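Local coordinates for putative L-alanine-DL-glutamate epimerase (Burkholderia xenovorans, PDB 3SN0), which probably acts as a magnesium-dependent racemase or epimerase of the mandelate racemase/muconate lactonizing enzyme family, and binds fumarate beside its metal site, at residues V121-C126 and D345-A350; A161-I166 and E215-L220. All coordinates share one frame; numbering follows the deposited sequence.

In the fold
From the N terminus the chain first builds the three-stranded antiparallel sheet 5-14, 19-27, 32-37 and three helices, then enters strand 118-123, where contact 1 begins. Its partner, 345-350, follows strand 342-344, so contact 1 closes a loop of more than 200 residues holding most of the barrel. Contact 2 is nested inside that loop: strand 161-168 pairs directly with strand 215-219, the chain between them passing through helix 193-210. The two contacts meet directly, Y122 OH lying 2.6 Å from K163 NZ in a probable hydrogen bond, and both reach the fumarate. Contact 1 thus joins the entry and exit of the barrel, while contact 2 joins two successive strands beside the ligand and magnesium.

Contact 1: V121-C126 and D345-A350; sequences VYWSHC and DIDRLA. With FUM (fumaric acid), chain C.
H125 and D345 meet through a short, nearly straight hydrogen bond, ND1 to OD1 2.6 Å (167° at the hydrogen). OD1 offers its syn lone pair and sits near the imidazole plane, while the carboxylate as a whole is turned 65° from the ring. At the other nitrogen, NE2 donates to fumarate O7 (2.9 Å). The carboxylate helps to fix the ring's rotation, while its other oxygen, OD2, takes a weak bond from W129. H125 is an observed fumarate ligand, so D345 is second shell, positioning a first-shell group.

W123 makes the other half. Its indole CG stands anti to the backbone N (chi1 176°), which lays one face against I346, whose CB sits 3.5 Å from the centroid of the five-membered ring in a CH-pi contact; C126 SG lies over the opposite face, toward the rim. At the indole edge NE1 donates to D347 OD2 (3.1 Å), which lies in the ring plane, while NE1 meets that oxygen from well above the carboxylate plane. OD2 also accepts from two waters: one donates as well to S124 O and accepts from D347 N, the other donates to H125 O at 2.7 Å. D347 OD1 pairs with R130, and S124 OG with E343.

Around this, strand 118-123 runs parallel to 342-344 and bonds through its backbone to A161 and K163 of strand 161-168, while helix 144-156 packs on W123 and C126.

Contact 2: A161-I166 and E215-L220; sequences AIKTNI and EILLDL. With MG (magnesium ion), chain B; FUM (fumaric acid), chain C.
K163, in the modelled conformer given here, one of two, extends its side chain with CG anti to the backbone N (chi1 -168°) and bends at chi3 (79°); CG passes L217 CB at 3.6 Å and CE passes 3.5 Å from D219 OD2. D219 is likewise turned with CG anti to N (chi1 -161°), which carries OD2 to the magnesium at 2.2 Å. E245 and E269 complete the protein ligands, with three waters in the remaining positions; one of these donates to D219 OD1, which also accepts from N221 N, and another to fumarate O8. E245 also forms a salt bridge with K163 NZ, whose other partner is Y122.

The backbones form a parallel ladder of neighbouring strands in the (β/α)-barrel domain of the enolase superfamily, where metal and substrate groups sit at the C-terminal ends of the strands. Four backbone bonds link I162 and T164 to E215, L217 and D219, the shortest being L217 N to I162 O at 2.8 Å. A161, K163 and L217 share one face; I162, T164, I216 and L218 share the other, where I162, T164 and I216 pack on helix 193-210. Just past the paired residues, N165 ND2 donates to fumarate O8 (2.9 Å), while its OD1 is held by T128 OG1.

Contact 1: V121-C126 and D345-A350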
loop_
_atom_site.group_PDB
_atom_site.type_symbol
_atom_site.label_atom_id
_atom_site.label_comp_id
_atom_site.label_asym_id
_atom_site.label_seq_id
_atom_site.Cartn_x
_atom_site.Cartn_y
_atom_site.Cartn_z
ATOM N N VAL A 121 -25.288 -30.682 -3.458
ATOM C CA VAL A 121 -25.917 -29.691 -2.618
ATOM C C VAL A 121 -25.526 -29.844 -1.178
ATOM O O VAL A 121 -24.969 -30.866 -0.770
ATOM C CB VAL A 121 -27.473 -29.761 -2.723
ATOM C CG1 VAL A 121 -27.901 -29.530 -4.161
ATOM C CG2 VAL A 121 -28.005 -31.106 -2.195
ATOM N N TYR A 122 -25.803 -28.803 -0.399
ATOM C CA TYR A 122 -25.957 -28.968 1.041
ATOM C C TYR A 122 -27.405 -28.697 1.455
ATOM O O TYR A 122 -28.109 -27.877 0.840
ATOM C CB TYR A 122 -24.983 -28.114 1.831
ATOM C CG TYR A 122 -25.153 -26.617 1.769
ATOM C CD1 TYR A 122 -25.967 -25.956 2.689
ATOM C CD2 TYR A 122 -24.444 -25.846 0.851
ATOM C CE1 TYR A 122 -26.098 -24.576 2.673
ATOM C CE2 TYR A 122 -24.571 -24.459 0.831
ATOM C CZ TYR A 122 -25.377 -23.831 1.764
ATOM O OH TYR A 122 -25.521 -22.461 1.752
ATOM N N TRP A 123 -27.833 -29.414 2.487
ATOM C CA TRP A 123 -29.157 -29.260 3.081
ATOM C C TRP A 123 -29.049 -28.092 4.056
ATOM O O TRP A 123 -28.453 -28.199 5.140
ATOM C CB TRP A 123 -29.563 -30.551 3.799
ATOM C CG TRP A 123 -30.867 -30.533 4.543
ATOM C CD1 TRP A 123 -31.598 -29.446 4.921
ATOM C CD2 TRP A 123 -31.560 -31.672 5.056
ATOM N NE1 TRP A 123 -32.717 -29.834 5.610
ATOM C CE2 TRP A 123 -32.714 -31.196 5.723
ATOM C CE3 TRP A 123 -31.318 -33.050 5.018
ATOM C CZ2 TRP A 123 -33.629 -32.046 6.348
ATOM C CZ3 TRP A 123 -32.243 -33.902 5.628
ATOM C CH2 TRP A 123 -33.380 -33.394 6.283
ATOM N N SER A 124 -29.621 -26.980 3.638
ATOM C CA SER A 124 -29.514 -25.726 4.360
ATOM C C SER A 124 -30.545 -25.628 5.471
ATOM O O SER A 124 -31.516 -26.378 5.501
ATOM C CB SER A 124 -29.659 -24.572 3.369
ATOM O OG SER A 124 -29.198 -23.369 3.943
ATOM N N HIS A 125 -30.357 -24.667 6.370
ATOM C CA HIS A 125 -31.291 -24.451 7.480
ATOM C C HIS A 125 -31.641 -25.767 8.171
ATOM O O HIS A 125 -32.800 -26.100 8.365
ATOM C CB HIS A 125 -32.525 -23.704 6.980
ATOM C CG HIS A 125 -32.169 -22.427 6.277
ATOM N ND1 HIS A 125 -32.099 -22.331 4.903
ATOM C CD2 HIS A 125 -31.771 -21.229 6.760
ATOM C CE1 HIS A 125 -31.694 -21.114 4.574
ATOM N NE2 HIS A 125 -31.494 -20.423 5.682
ATOM N N CYS A 126 -30.582 -26.484 8.532
ATOM C CA CYS A 126 -30.647 -27.832 9.050
ATOM C C CYS A 126 -29.827 -27.913 10.332
ATOM O O CYS A 126 -28.580 -28.014 10.275
ATOM C CB CYS A 126 -30.084 -28.795 8.017
ATOM S SG CYS A 126 -30.106 -30.537 8.539
ATOM N N ASP A 345 -32.852 -25.921 0.435
ATOM C CA ASP A 345 -33.649 -26.348 1.597
ATOM C C ASP A 345 -34.335 -27.678 1.253
ATOM O O ASP A 345 -35.059 -27.792 0.262
ATOM C CB ASP A 345 -34.698 -25.314 1.970
ATOM C CG ASP A 345 -34.106 -24.072 2.644
ATOM O OD1 ASP A 345 -33.037 -24.158 3.294
ATOM O OD2 ASP A 345 -34.733 -23.002 2.508
ATOM N N ILE A 346 -34.118 -28.682 2.087
ATOM C CA ILE A 346 -34.742 -29.969 1.896
ATOM C C ILE A 346 -36.055 -30.037 2.691
ATOM O O ILE A 346 -36.941 -30.796 2.344
ATOM C CB ILE A 346 -33.742 -31.095 2.279
ATOM C CG1 ILE A 346 -32.579 -31.096 1.294
ATOM C CG2 ILE A 346 -34.414 -32.457 2.354
ATOM C CD1 ILE A 346 -32.996 -31.246 -0.189
ATOM N N ASP A 347 -36.181 -29.234 3.746
ATOM C CA ASP A 347 -37.439 -29.096 4.437
ATOM C C ASP A 347 -38.358 -28.284 3.541
ATOM O O ASP A 347 -38.021 -27.148 3.167
ATOM C CB ASP A 347 -37.258 -28.367 5.780
ATOM C CG ASP A 347 -36.388 -29.142 6.745
ATOM O OD1 ASP A 347 -36.853 -30.211 7.209
ATOM O OD2 ASP A 347 -35.236 -28.700 6.992
ATOM N N ARG A 348 -39.514 -28.841 3.206
ATOM C CA ARG A 348 -40.461 -28.166 2.310
ATOM C C ARG A 348 -41.812 -27.997 2.969
ATOM O O ARG A 348 -42.200 -28.785 3.820
ATOM C CB ARG A 348 -40.659 -28.955 1.001
ATOM C CG ARG A 348 -39.393 -29.308 0.240
ATOM C CD ARG A 348 -38.392 -28.145 0.012
ATOM N NE ARG A 348 -38.930 -26.978 -0.712
ATOM C CZ ARG A 348 -38.188 -25.940 -1.120
ATOM N NH1 ARG A 348 -38.748 -24.908 -1.755
ATOM N NH2 ARG A 348 -36.879 -25.914 -0.910
ATOM N N LEU A 349 -42.515 -26.954 2.565
ATOM C CA LEU A 349 -43.911 -26.733 2.953
ATOM C C LEU A 349 -44.807 -27.823 2.449
ATOM O O LEU A 349 -44.569 -28.395 1.359
ATOM C CB LEU A 349 -44.416 -25.413 2.385
ATOM C CG LEU A 349 -43.660 -24.179 2.853
ATOM C CD1 LEU A 349 -44.023 -22.977 1.968
ATOM C CD2 LEU A 349 -43.945 -23.897 4.294
ATOM N N ALA A 350 -45.873 -28.085 3.215
ATOM C CA ALA A 350 -46.840 -29.117 2.848
ATOM C C ALA A 350 -47.480 -28.862 1.485
ATOM O O ALA A 350 -47.863 -29.810 0.809
ATOM C CB ALA A 350 -47.920 -29.265 3.943
HETATM O OXT FUM C . -31.463 -15.869 10.953
HETATM C C FUM C . -32.060 -15.703 9.857
HETATM O O FUM C . -33.089 -14.985 9.791
HETATM C C4 FUM C . -31.607 -16.373 8.614
HETATM C C5 FUM C . -30.526 -17.157 8.579
HETATM C C6 FUM C . -30.090 -17.803 7.314
HETATM O O7 FUM C . -30.823 -17.693 6.293
HETATM O O8 FUM C . -28.996 -18.440 7.296
HETATM O O HOH W 1 -34.215 -27.085 4.818
HETATM O O HOH W 2 -34.358 -27.954 9.500
#

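Contact 2: A161-I166 and E215-L220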
loop_
_atom_site.group_PDB
_atom_site.type_symbol
_atom_site.label_atom_id
_atom_site.label_comp_id
_atom_site.label_asym_id
_atom_site.label_seq_id
_atom_site.Cartn_x
_atom_site.Cartn_y
_atom_site.Cartn_z
ATOM N N ALA A 161 -23.714 -32.776 3.057
ATOM C CA ALA A 161 -23.417 -31.557 3.837
ATOM C C ALA A 161 -24.681 -30.930 4.372
ATOM O O ALA A 161 -25.721 -31.040 3.758
ATOM C CB ALA A 161 -22.637 -30.540 2.985
ATOM N N ILE A 162 -24.575 -30.246 5.518
ATOM C CA ILE A 162 -25.717 -29.582 6.143
ATOM C C ILE A 162 -25.240 -28.251 6.717
ATOM O O ILE A 162 -24.069 -28.134 7.068
ATOM C CB ILE A 162 -26.355 -30.458 7.286
ATOM C CG1 ILE A 162 -25.353 -30.694 8.426
ATOM C CG2 ILE A 162 -26.847 -31.790 6.719
ATOM C CD1 ILE A 162 -25.841 -31.650 9.517
ATOM N N LYS A 163 -26.133 -27.252 6.772
ATOM C CA LYS A 163 -25.790 -25.948 7.338
ATOM C C LYS A 163 -26.716 -25.545 8.463
ATOM O O LYS A 163 -27.953 -25.546 8.304
ATOM C CB LYS A 163 -25.787 -24.853 6.271
ATOM C CG LYS A 163 -25.151 -23.549 6.756
ATOM C CD LYS A 163 -24.861 -22.565 5.618
ATOM C CE LYS A 163 -26.098 -21.807 5.168
ATOM N NZ LYS A 163 -25.841 -21.069 3.905
ATOM N N THR A 164 -26.115 -25.180 9.592
ATOM C CA THR A 164 -26.855 -24.714 10.738
ATOM C C THR A 164 -26.523 -23.248 11.040
ATOM O O THR A 164 -25.660 -22.642 10.394
ATOM C CB THR A 164 -26.616 -25.607 11.987
ATOM O OG1 THR A 164 -27.558 -25.241 12.994
ATOM C CG2 THR A 164 -25.170 -25.473 12.548
ATOM N N ASN A 165 -27.202 -22.697 12.034
ATOM C CA ASN A 165 -27.038 -21.291 12.463
ATOM C C ASN A 165 -26.749 -21.307 13.970
ATOM O O ASN A 165 -26.194 -22.282 14.448
ATOM C CB ASN A 165 -28.296 -20.485 12.097
ATOM C CG ASN A 165 -28.576 -20.465 10.598
ATOM O OD1 ASN A 165 -29.165 -21.410 10.042
ATOM N ND2 ASN A 165 -28.180 -19.363 9.923
ATOM N N ILE A 166 -27.085 -20.257 14.722
ATOM C CA ILE A 166 -26.685 -20.187 16.124
ATOM C C ILE A 166 -27.909 -20.427 16.992
ATOM O O ILE A 166 -28.933 -19.749 16.810
ATOM C CB ILE A 166 -26.097 -18.821 16.499
ATOM C CG1 ILE A 166 -24.982 -18.422 15.526
ATOM C CG2 ILE A 166 -25.545 -18.852 17.943
ATOM C CD1 ILE A 166 -24.576 -16.929 15.635
ATOM N N GLU A 215 -20.505 -33.251 5.886
ATOM C CA GLU A 215 -19.846 -31.978 6.195
ATOM C C GLU A 215 -20.799 -31.061 6.927
ATOM O O GLU A 215 -22.008 -31.068 6.660
ATOM C CB GLU A 215 -19.366 -31.298 4.914
ATOM C CG GLU A 215 -18.311 -32.087 4.153
ATOM C CD GLU A 215 -16.915 -31.836 4.640
ATOM O OE1 GLU A 215 -16.720 -31.107 5.645
ATOM O OE2 GLU A 215 -15.992 -32.370 3.999
ATOM N N ILE A 216 -20.259 -30.270 7.854
ATOM C CA ILE A 216 -21.063 -29.324 8.617
ATOM C C ILE A 216 -20.618 -27.897 8.294
ATOM O O ILE A 216 -19.429 -27.569 8.392
ATOM C CB ILE A 216 -20.960 -29.592 10.127
ATOM C CG1 ILE A 216 -21.627 -30.932 10.459
ATOM C CG2 ILE A 216 -21.587 -28.458 10.901
ATOM C CD1 ILE A 216 -21.555 -31.350 11.919
ATOM N N LEU A 217 -21.576 -27.095 7.835
ATOM C CA LEU A 217 -21.382 -25.679 7.584
ATOM C C LEU A 217 -22.023 -24.892 8.729
ATOM O O LEU A 217 -23.095 -25.256 9.224
ATOM C CB LEU A 217 -22.034 -25.267 6.262
ATOM C CG LEU A 217 -21.474 -25.843 4.953
ATOM C CD1 LEU A 217 -21.629 -27.383 4.839
ATOM C CD2 LEU A 217 -22.175 -25.160 3.818
ATOM N N LEU A 218 -21.404 -23.790 9.110
ATOM C CA LEU A 218 -21.920 -22.935 10.196
ATOM C C LEU A 218 -22.140 -21.527 9.662
ATOM O O LEU A 218 -21.198 -20.893 9.212
ATOM C CB LEU A 218 -20.941 -22.881 11.358
ATOM C CG LEU A 218 -21.282 -21.964 12.539
ATOM C CD1 LEU A 218 -22.662 -22.322 13.150
ATOM C CD2 LEU A 218 -20.166 -21.989 13.584
ATOM N N ASP A 219 -23.376 -21.046 9.707
ATOM C CA ASP A 219 -23.692 -19.702 9.256
ATOM C C ASP A 219 -23.909 -18.803 10.473
ATOM O O ASP A 219 -24.816 -19.027 11.263
ATOM C CB ASP A 219 -24.929 -19.717 8.359
ATOM C CG ASP A 219 -25.049 -18.485 7.490
ATOM O OD1 ASP A 219 -24.515 -17.422 7.875
ATOM O OD2 ASP A 219 -25.710 -18.585 6.421
ATOM N N LEU A 220 -23.094 -17.766 10.574
ATOM C CA LEU A 220 -23.175 -16.794 11.656
ATOM C C LEU A 220 -23.879 -15.499 11.218
ATOM O O LEU A 220 -24.088 -14.605 12.036
ATOM C CB LEU A 220 -21.768 -16.493 12.169
ATOM C CG LEU A 220 -20.939 -17.690 12.662
ATOM C CD1 LEU A 220 -19.532 -17.233 13.042
ATOM C CD2 LEU A 220 -21.616 -18.401 13.819
HETATM MG MG MG B . -25.802 -17.220 4.712
HETATM O OXT FUM C . -31.463 -15.869 10.953
HETATM C C FUM C . -32.060 -15.703 9.857
HETATM O O FUM C . -33.089 -14.985 9.791
HETATM C C4 FUM C . -31.607 -16.373 8.614
HETATM C C5 FUM C . -30.526 -17.157 8.579
HETATM C C6 FUM C . -30.090 -17.803 7.314
HETATM O O7 FUM C . -30.823 -17.693 6.293
HETATM O O8 FUM C . -28.996 -18.440 7.296
HETATM O O HOH W 3 -24.915 -15.841 5.844
HETATM O O HOH W 4 -27.706 -16.874 5.217
HETATM O O HOH W 5 -26.607 -18.837 3.475
#